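Local coordinates for protein DyP2 (Amycolatopsis sp. ATCC 39116, PDB 4G2C) that binds haem as a dye-decolorizing peroxidase, probably oxidising dyes and lignin-related compounds with peroxide, and also carries a manganese ion, at residues 81-86 against 187-192. Sequence-based numbering, arbitrary orientation.
Sequences RTFLNG and ALRPAS
Phe83, on helix 77-88, reaches across to Leu188, Arg189 and Pro190, in the chain that runs from helix 175-188 to strand 193-205. CB and CG both pack against the proline ring, each 4.1 Å from Pro190 CD. With CG anti to the backbone N (chi1 -178°), the phenyl group swings out beyond the helix, and the ring atom CD1 lies 3.9 Å from the same CD. CD1 also comes 3.4 Å from the carbonyl oxygen of Leu188, which approaches the ring obliquely. Further out, CE1 rests 3.7 Å from Arg189 CA and also touches Arg189 CB. At the tip, CZ meets Arg189 CG, which sits over one face, displaced toward the rim.

Both helices belong to the ferredoxin-like alpha+beta barrel domain of dye-decolorizing peroxidases: one follows strand 66-74, the other precedes its antiparallel neighbour 193-205. The contact sets the middle and later turns of helix 77-88 against the chain leading into strand 193-205, at the protein surface.

Only the aliphatic part of Arg189 meets the phenyl ring; its guanidinium leads away, with NH1 hydrogen-bonded to Val193 O and NH2 in a salt bridge with Glu186. Beside the ring, Leu188 sets CD1 3.5 Å from Gly86 O, while its side chain also touches Leu90.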
loop_
_atom_site.group_PDB
_atom_site.type_symbol
_atom_site.label_atom_id
_atom_site.label_comp_id
_atom_site.label_asym_id
_atom_site.label_seq_id
_atom_site.Cartn_x
_atom_site.Cartn_y
_atom_site.Cartn_z
ATOM N N ARG A 81 9.974 -27.094 4.254
ATOM C CA ARG A 81 9.306 -27.561 3.046
ATOM C C ARG A 81 8.037 -28.337 3.375
ATOM O O ARG A 81 7.017 -28.215 2.693
ATOM C CB ARG A 81 10.253 -28.424 2.210
ATOM C CG ARG A 81 11.491 -27.661 1.766
ATOM C CD ARG A 81 12.498 -28.541 1.041
ATOM N NE ARG A 81 12.102 -28.824 -0.334
ATOM C CZ ARG A 81 12.823 -28.508 -1.406
ATOM N NH1 ARG A 81 13.992 -27.895 -1.267
ATOM N NH2 ARG A 81 12.373 -28.809 -2.622
ATOM N N THR A 82 8.095 -29.138 4.425
ATOM C CA THR A 82 6.919 -29.878 4.843
ATOM C C THR A 82 5.841 -28.894 5.345
ATOM O O THR A 82 4.674 -28.986 4.971
ATOM C CB THR A 82 7.297 -30.936 5.895
ATOM O OG1 THR A 82 8.262 -31.825 5.323
ATOM C CG2 THR A 82 6.068 -31.736 6.367
ATOM N N PHE A 83 6.247 -27.938 6.170
ATOM C CA PHE A 83 5.325 -26.916 6.669
ATOM C C PHE A 83 4.612 -26.180 5.532
ATOM O O PHE A 83 3.375 -26.161 5.462
ATOM C CB PHE A 83 6.082 -25.923 7.546
ATOM C CG PHE A 83 5.220 -24.841 8.149
ATOM C CD1 PHE A 83 4.076 -25.161 8.862
ATOM C CD2 PHE A 83 5.581 -23.501 8.027
ATOM C CE1 PHE A 83 3.289 -24.178 9.433
ATOM C CE2 PHE A 83 4.805 -22.505 8.599
ATOM C CZ PHE A 83 3.652 -22.844 9.302
ATOM N N LEU A 84 5.392 -25.574 4.639
ATOM C CA LEU A 84 4.823 -24.893 3.481
ATOM C C LEU A 84 3.847 -25.790 2.729
ATOM O O LEU A 84 2.741 -25.367 2.391
ATOM C CB LEU A 84 5.932 -24.396 2.565
ATOM C CG LEU A 84 6.737 -23.287 3.256
ATOM C CD1 LEU A 84 8.026 -22.993 2.528
ATOM C CD2 LEU A 84 5.891 -22.042 3.361
ATOM N N ASN A 85 4.236 -27.040 2.506
ATOM C CA ASN A 85 3.370 -27.977 1.808
ATOM C C ASN A 85 2.004 -28.056 2.490
ATOM O O ASN A 85 0.971 -28.064 1.834
ATOM C CB ASN A 85 4.035 -29.355 1.750
ATOM C CG ASN A 85 3.441 -30.248 0.684
ATOM O OD1 ASN A 85 2.575 -31.072 0.965
ATOM N ND2 ASN A 85 3.903 -30.087 -0.554
ATOM N N GLY A 86 2.008 -28.092 3.820
ATOM C CA GLY A 86 0.780 -28.181 4.583
ATOM C C GLY A 86 -0.029 -26.897 4.520
ATOM O O GLY A 86 -1.256 -26.920 4.488
ATOM N N ALA A 187 -1.259 -25.932 14.455
ATOM C CA ALA A 187 -1.322 -27.382 14.374
ATOM C C ALA A 187 -0.221 -27.943 13.472
ATOM O O ALA A 187 0.438 -28.926 13.831
ATOM C CB ALA A 187 -2.700 -27.826 13.878
ATOM N N LEU A 188 -0.020 -27.308 12.315
ATOM C CA LEU A 188 0.942 -27.775 11.307
ATOM C C LEU A 188 2.390 -27.357 11.570
ATOM O O LEU A 188 3.316 -27.835 10.904
ATOM C CB LEU A 188 0.538 -27.288 9.911
ATOM C CG LEU A 188 -0.753 -27.847 9.304
ATOM C CD1 LEU A 188 -1.077 -27.134 7.996
ATOM C CD2 LEU A 188 -0.647 -29.356 9.077
ATOM N N ARG A 189 2.602 -26.463 12.526
ATOM C CA ARG A 189 3.932 -25.882 12.664
ATOM C C ARG A 189 4.894 -26.723 13.499
ATOM O O ARG A 189 4.634 -27.000 14.670
ATOM C CB ARG A 189 3.859 -24.460 13.207
ATOM C CG ARG A 189 5.172 -23.726 13.095
ATOM C CD ARG A 189 5.104 -22.405 13.821
ATOM N NE ARG A 189 4.628 -22.592 15.189
ATOM C CZ ARG A 189 5.422 -22.830 16.231
ATOM N NH1 ARG A 189 6.738 -22.902 16.068
ATOM N NH2 ARG A 189 4.902 -22.989 17.442
ATOM N N PRO A 190 6.019 -27.125 12.889
ATOM C CA PRO A 190 7.078 -27.845 13.600
ATOM C C PRO A 190 7.895 -26.880 14.456
ATOM O O PRO A 190 7.875 -25.664 14.225
ATOM C CB PRO A 190 7.938 -28.389 12.463
ATOM C CG PRO A 190 7.790 -27.340 11.381
ATOM C CD PRO A 190 6.366 -26.880 11.478
ATOM N N ALA A 191 8.622 -27.429 15.423
ATOM C CA ALA A 191 9.414 -26.633 16.355
ATOM C C ALA A 191 10.562 -25.856 15.700
ATOM O O ALA A 191 10.987 -24.819 16.219
ATOM C CB ALA A 191 9.939 -27.514 17.469
ATOM N N SER A 192 11.060 -26.345 14.568
ATOM C CA SER A 192 12.153 -25.671 13.857
ATOM C C SER A 192 11.684 -24.491 12.994
ATOM O O SER A 192 12.494 -23.835 12.321
ATOM C CB SER A 192 12.858 -26.660 12.945
ATOM O OG SER A 192 11.939 -27.143 11.991
#